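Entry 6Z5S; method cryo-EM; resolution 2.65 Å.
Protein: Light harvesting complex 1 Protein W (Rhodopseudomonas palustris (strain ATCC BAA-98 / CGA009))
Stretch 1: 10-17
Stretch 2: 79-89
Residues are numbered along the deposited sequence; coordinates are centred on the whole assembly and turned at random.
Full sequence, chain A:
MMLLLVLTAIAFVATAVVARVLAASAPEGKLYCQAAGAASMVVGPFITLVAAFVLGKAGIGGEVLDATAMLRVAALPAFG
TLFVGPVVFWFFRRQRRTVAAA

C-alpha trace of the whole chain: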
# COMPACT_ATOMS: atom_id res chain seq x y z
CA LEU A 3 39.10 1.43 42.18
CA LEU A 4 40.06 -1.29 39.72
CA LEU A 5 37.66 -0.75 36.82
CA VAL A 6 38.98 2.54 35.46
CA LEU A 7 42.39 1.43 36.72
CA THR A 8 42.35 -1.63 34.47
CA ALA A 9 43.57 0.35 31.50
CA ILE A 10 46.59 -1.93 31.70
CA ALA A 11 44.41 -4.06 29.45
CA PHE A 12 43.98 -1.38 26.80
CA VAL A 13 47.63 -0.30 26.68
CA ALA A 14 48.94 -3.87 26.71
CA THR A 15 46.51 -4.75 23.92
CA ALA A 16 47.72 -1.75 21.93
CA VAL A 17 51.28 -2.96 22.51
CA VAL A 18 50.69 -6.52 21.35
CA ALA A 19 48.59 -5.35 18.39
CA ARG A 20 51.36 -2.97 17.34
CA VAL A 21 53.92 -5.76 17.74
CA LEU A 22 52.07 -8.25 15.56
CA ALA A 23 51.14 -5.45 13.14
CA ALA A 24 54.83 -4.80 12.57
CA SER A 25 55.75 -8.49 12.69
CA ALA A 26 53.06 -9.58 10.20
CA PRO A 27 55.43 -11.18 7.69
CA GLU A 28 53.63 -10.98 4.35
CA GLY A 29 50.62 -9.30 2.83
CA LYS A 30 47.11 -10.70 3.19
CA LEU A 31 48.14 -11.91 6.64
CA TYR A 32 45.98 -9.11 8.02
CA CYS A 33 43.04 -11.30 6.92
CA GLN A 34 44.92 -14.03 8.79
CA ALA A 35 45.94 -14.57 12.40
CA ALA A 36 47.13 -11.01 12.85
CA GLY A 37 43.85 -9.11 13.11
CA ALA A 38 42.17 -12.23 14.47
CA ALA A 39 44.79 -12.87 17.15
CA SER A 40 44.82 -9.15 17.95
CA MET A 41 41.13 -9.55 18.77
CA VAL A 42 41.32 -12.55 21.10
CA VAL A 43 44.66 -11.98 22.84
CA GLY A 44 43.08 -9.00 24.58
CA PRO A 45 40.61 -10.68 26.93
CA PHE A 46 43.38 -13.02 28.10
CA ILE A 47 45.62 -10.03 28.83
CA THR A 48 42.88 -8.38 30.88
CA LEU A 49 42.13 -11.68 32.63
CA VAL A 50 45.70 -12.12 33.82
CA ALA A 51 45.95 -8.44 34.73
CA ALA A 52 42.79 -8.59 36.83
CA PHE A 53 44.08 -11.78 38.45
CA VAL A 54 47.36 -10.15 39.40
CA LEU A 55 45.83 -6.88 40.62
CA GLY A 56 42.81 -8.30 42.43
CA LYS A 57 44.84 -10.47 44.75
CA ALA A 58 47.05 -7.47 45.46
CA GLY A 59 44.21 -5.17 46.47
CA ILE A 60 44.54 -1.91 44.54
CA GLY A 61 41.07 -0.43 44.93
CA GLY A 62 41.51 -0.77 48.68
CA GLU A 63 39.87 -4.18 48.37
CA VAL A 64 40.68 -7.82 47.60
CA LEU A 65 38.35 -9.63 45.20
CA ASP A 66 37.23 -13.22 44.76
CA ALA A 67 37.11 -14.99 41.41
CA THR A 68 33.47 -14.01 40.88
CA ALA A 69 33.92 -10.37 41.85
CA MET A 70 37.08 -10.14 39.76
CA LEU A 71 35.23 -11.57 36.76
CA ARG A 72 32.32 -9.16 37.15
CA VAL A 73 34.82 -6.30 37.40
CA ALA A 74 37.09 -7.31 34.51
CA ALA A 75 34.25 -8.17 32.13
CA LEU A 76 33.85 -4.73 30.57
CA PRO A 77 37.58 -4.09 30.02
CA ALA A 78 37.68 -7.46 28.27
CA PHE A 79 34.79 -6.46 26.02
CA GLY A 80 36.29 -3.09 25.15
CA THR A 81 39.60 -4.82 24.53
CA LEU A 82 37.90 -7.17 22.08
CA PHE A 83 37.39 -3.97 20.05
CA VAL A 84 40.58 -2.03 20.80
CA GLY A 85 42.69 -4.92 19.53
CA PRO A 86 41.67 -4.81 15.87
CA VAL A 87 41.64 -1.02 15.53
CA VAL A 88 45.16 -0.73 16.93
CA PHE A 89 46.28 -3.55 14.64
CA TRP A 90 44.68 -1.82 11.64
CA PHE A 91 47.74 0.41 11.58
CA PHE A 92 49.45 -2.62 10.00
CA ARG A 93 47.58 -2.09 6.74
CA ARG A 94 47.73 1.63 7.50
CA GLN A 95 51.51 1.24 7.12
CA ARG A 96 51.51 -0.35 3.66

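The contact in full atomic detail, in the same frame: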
# COMPACT_ATOMS: atom_id res chain seq x y z
N ILE A 10 45.50 -1.02 32.06
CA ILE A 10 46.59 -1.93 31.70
C ILE A 10 46.18 -2.80 30.53
O ILE A 10 46.97 -3.07 29.62
CB ILE A 10 47.00 -2.78 32.92
CG1 ILE A 10 47.48 -1.91 34.07
CG2 ILE A 10 48.06 -3.79 32.54
CD1 ILE A 10 46.41 -1.59 35.08
N ALA A 11 44.92 -3.24 30.54
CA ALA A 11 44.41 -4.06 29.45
C ALA A 11 44.50 -3.34 28.12
O ALA A 11 45.01 -3.88 27.14
CB ALA A 11 42.97 -4.47 29.74
N PHE A 12 44.02 -2.10 28.07
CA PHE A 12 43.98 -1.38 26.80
C PHE A 12 45.38 -1.08 26.28
O PHE A 12 45.65 -1.27 25.09
CB PHE A 12 43.18 -0.09 26.96
CG PHE A 12 41.70 -0.30 27.01
CD1 PHE A 12 40.99 -0.56 25.85
CD2 PHE A 12 41.02 -0.27 28.21
CE1 PHE A 12 39.63 -0.77 25.89
CE2 PHE A 12 39.66 -0.47 28.25
CZ PHE A 12 38.96 -0.72 27.09
N VAL A 13 46.29 -0.64 27.15
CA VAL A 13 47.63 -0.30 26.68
C VAL A 13 48.40 -1.55 26.29
O VAL A 13 49.13 -1.56 25.30
CB VAL A 13 48.38 0.54 27.73
CG1 VAL A 13 47.69 1.87 27.93
CG2 VAL A 13 48.48 -0.21 29.05
N ALA A 14 48.25 -2.64 27.05
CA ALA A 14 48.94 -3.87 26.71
C ALA A 14 48.39 -4.45 25.41
O ALA A 14 49.14 -5.02 24.61
CB ALA A 14 48.82 -4.88 27.85
N THR A 15 47.08 -4.31 25.18
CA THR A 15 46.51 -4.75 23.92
C THR A 15 47.02 -3.91 22.76
O THR A 15 47.33 -4.45 21.70
CB THR A 15 44.99 -4.67 23.99
OG1 THR A 15 44.55 -5.28 25.21
CG2 THR A 15 44.36 -5.38 22.81
N ALA A 16 47.12 -2.60 22.95
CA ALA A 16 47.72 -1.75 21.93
C ALA A 16 49.15 -2.19 21.65
O ALA A 16 49.58 -2.22 20.49
CB ALA A 16 47.67 -0.29 22.36
N VAL A 17 49.89 -2.56 22.69
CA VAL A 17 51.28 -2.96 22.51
C VAL A 17 51.37 -4.23 21.69
O VAL A 17 52.13 -4.32 20.72
CB VAL A 17 51.97 -3.11 23.87
CG1 VAL A 17 53.24 -3.94 23.73
CG2 VAL A 17 52.29 -1.75 24.45
N PHE A 79 35.64 -6.70 27.18
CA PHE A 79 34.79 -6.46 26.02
C PHE A 79 35.30 -5.28 25.20
O PHE A 79 35.31 -5.33 23.97
CB PHE A 79 33.35 -6.23 26.47
CG PHE A 79 32.39 -6.11 25.34
CD1 PHE A 79 32.37 -7.06 24.34
CD2 PHE A 79 31.50 -5.06 25.28
CE1 PHE A 79 31.48 -6.96 23.29
CE2 PHE A 79 30.61 -4.95 24.23
CZ PHE A 79 30.60 -5.90 23.24
N GLY A 80 35.71 -4.20 25.87
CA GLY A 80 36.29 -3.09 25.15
C GLY A 80 37.62 -3.44 24.51
O GLY A 80 37.99 -2.88 23.48
N THR A 81 38.35 -4.38 25.11
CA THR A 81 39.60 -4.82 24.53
C THR A 81 39.36 -5.63 23.27
O THR A 81 40.12 -5.53 22.30
CB THR A 81 40.35 -5.65 25.56
OG1 THR A 81 40.55 -4.88 26.75
CG2 THR A 81 41.67 -6.02 25.03
N LEU A 82 38.30 -6.44 23.27
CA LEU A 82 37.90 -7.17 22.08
C LEU A 82 37.75 -6.26 20.87
O LEU A 82 37.87 -6.71 19.73
CB LEU A 82 36.58 -7.90 22.34
CG LEU A 82 36.35 -9.23 21.63
CD1 LEU A 82 37.41 -10.23 22.01
CD2 LEU A 82 34.97 -9.76 21.97
N PHE A 83 37.49 -4.97 21.11
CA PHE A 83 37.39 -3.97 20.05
C PHE A 83 38.68 -3.19 19.85
O PHE A 83 39.03 -2.87 18.72
CB PHE A 83 36.25 -2.99 20.36
CG PHE A 83 34.90 -3.50 19.97
CD1 PHE A 83 34.41 -3.32 18.69
CD2 PHE A 83 34.10 -4.16 20.90
CE1 PHE A 83 33.16 -3.79 18.34
CE2 PHE A 83 32.86 -4.63 20.55
CZ PHE A 83 32.38 -4.44 19.27
N VAL A 84 39.39 -2.85 20.94
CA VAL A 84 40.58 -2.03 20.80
C VAL A 84 41.73 -2.80 20.17
O VAL A 84 42.65 -2.19 19.63
CB VAL A 84 41.03 -1.46 22.16
CG1 VAL A 84 41.83 -2.48 22.94
CG2 VAL A 84 41.83 -0.19 21.97
N GLY A 85 41.70 -4.13 20.21
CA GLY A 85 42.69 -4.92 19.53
C GLY A 85 42.75 -4.65 18.04
O GLY A 85 43.76 -4.18 17.51
N PRO A 86 41.65 -4.95 17.33
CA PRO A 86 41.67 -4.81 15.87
C PRO A 86 41.94 -3.40 15.37
O PRO A 86 42.62 -3.24 14.36
CB PRO A 86 40.27 -5.29 15.46
CG PRO A 86 39.85 -6.18 16.56
CD PRO A 86 40.41 -5.59 17.80
N VAL A 87 41.43 -2.37 16.05
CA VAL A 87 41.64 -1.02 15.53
C VAL A 87 43.08 -0.59 15.71
O VAL A 87 43.63 0.12 14.86
CB VAL A 87 40.66 -0.03 16.17
CG1 VAL A 87 39.25 -0.59 16.15
CG2 VAL A 87 41.07 0.32 17.59
N VAL A 88 43.74 -1.02 16.79
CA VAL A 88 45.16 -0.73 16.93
C VAL A 88 45.95 -1.52 15.90
O VAL A 88 46.92 -1.01 15.32
CB VAL A 88 45.63 -1.03 18.36
CG1 VAL A 88 47.14 -1.02 18.43
CG2 VAL A 88 45.06 -0.00 19.32
N PHE A 89 45.56 -2.77 15.65
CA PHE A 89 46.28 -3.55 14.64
C PHE A 89 46.12 -2.95 13.26
O PHE A 89 47.05 -3.02 12.45
CB PHE A 89 45.79 -4.99 14.62
CG PHE A 89 46.13 -5.71 13.35
CD1 PHE A 89 47.39 -6.22 13.15
CD2 PHE A 89 45.19 -5.84 12.34
CE1 PHE A 89 47.71 -6.86 11.99
CE2 PHE A 89 45.51 -6.48 11.17
CZ PHE A 89 46.77 -6.99 10.99

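Two threonines meet at the centre of this contact, yet no hydrogen bond joins the two helices. T15 OG1 lies 3.0 Å from T81 CG2, a very tight oxygen-to-methyl approach. The hydroxyl of T15 is used within its own helix. With chi1 in the m well it donates to A11 O, and the T15 OG1 to A11 O distance is very short at 2.4 Å. The hydroxyl of T81 also bonds close to home, to a residue just before its stretch. Both polar groups are thus satisfied in a buried setting, and the direct contact between the stretches is van der Waals packing.

The helices run in broadly the same direction, 29° apart, and their axes approach to 8.8 Å. T15 and G85 have CA atoms 5.8 Å apart, and T15 CG2 rests 3.7 Å from G85 CA. A CB at G85 would fall 2.9 Å from P86 CD, a clash within its own helix, so glycine suits the place before the proline. A11 points toward the other helix, and its CB is 3.9 Å from T81 OG1.

F12 starts out sideways, but its ring end swings nearer. F12 CE1 lies 3.6 Å from G80 O, and T81 OG1 sits over one face of the ring. Glycine suits position 80, because an ideal CB there would fall 2.9 Å from F12 CZ, a clash. F12 CD1 also packs 3.6 Å from V84 CG1. V84 points toward stretch 1, and the same methyl, V84 CG1, is 3.9 Å from T15 CG2.

Farther along, A16 and V88 close the contact. V88 CG1 is 3.4 Å from A16 O, and V88 CG2 is 4.0 Å from A16 CB. The A16 methyl packs against V88, which points toward stretch 1. P86 faces away, and its nitrogen makes no bond to the preceding turn, where the helix kinks. In all, 376 Å² is buried, counting both sides.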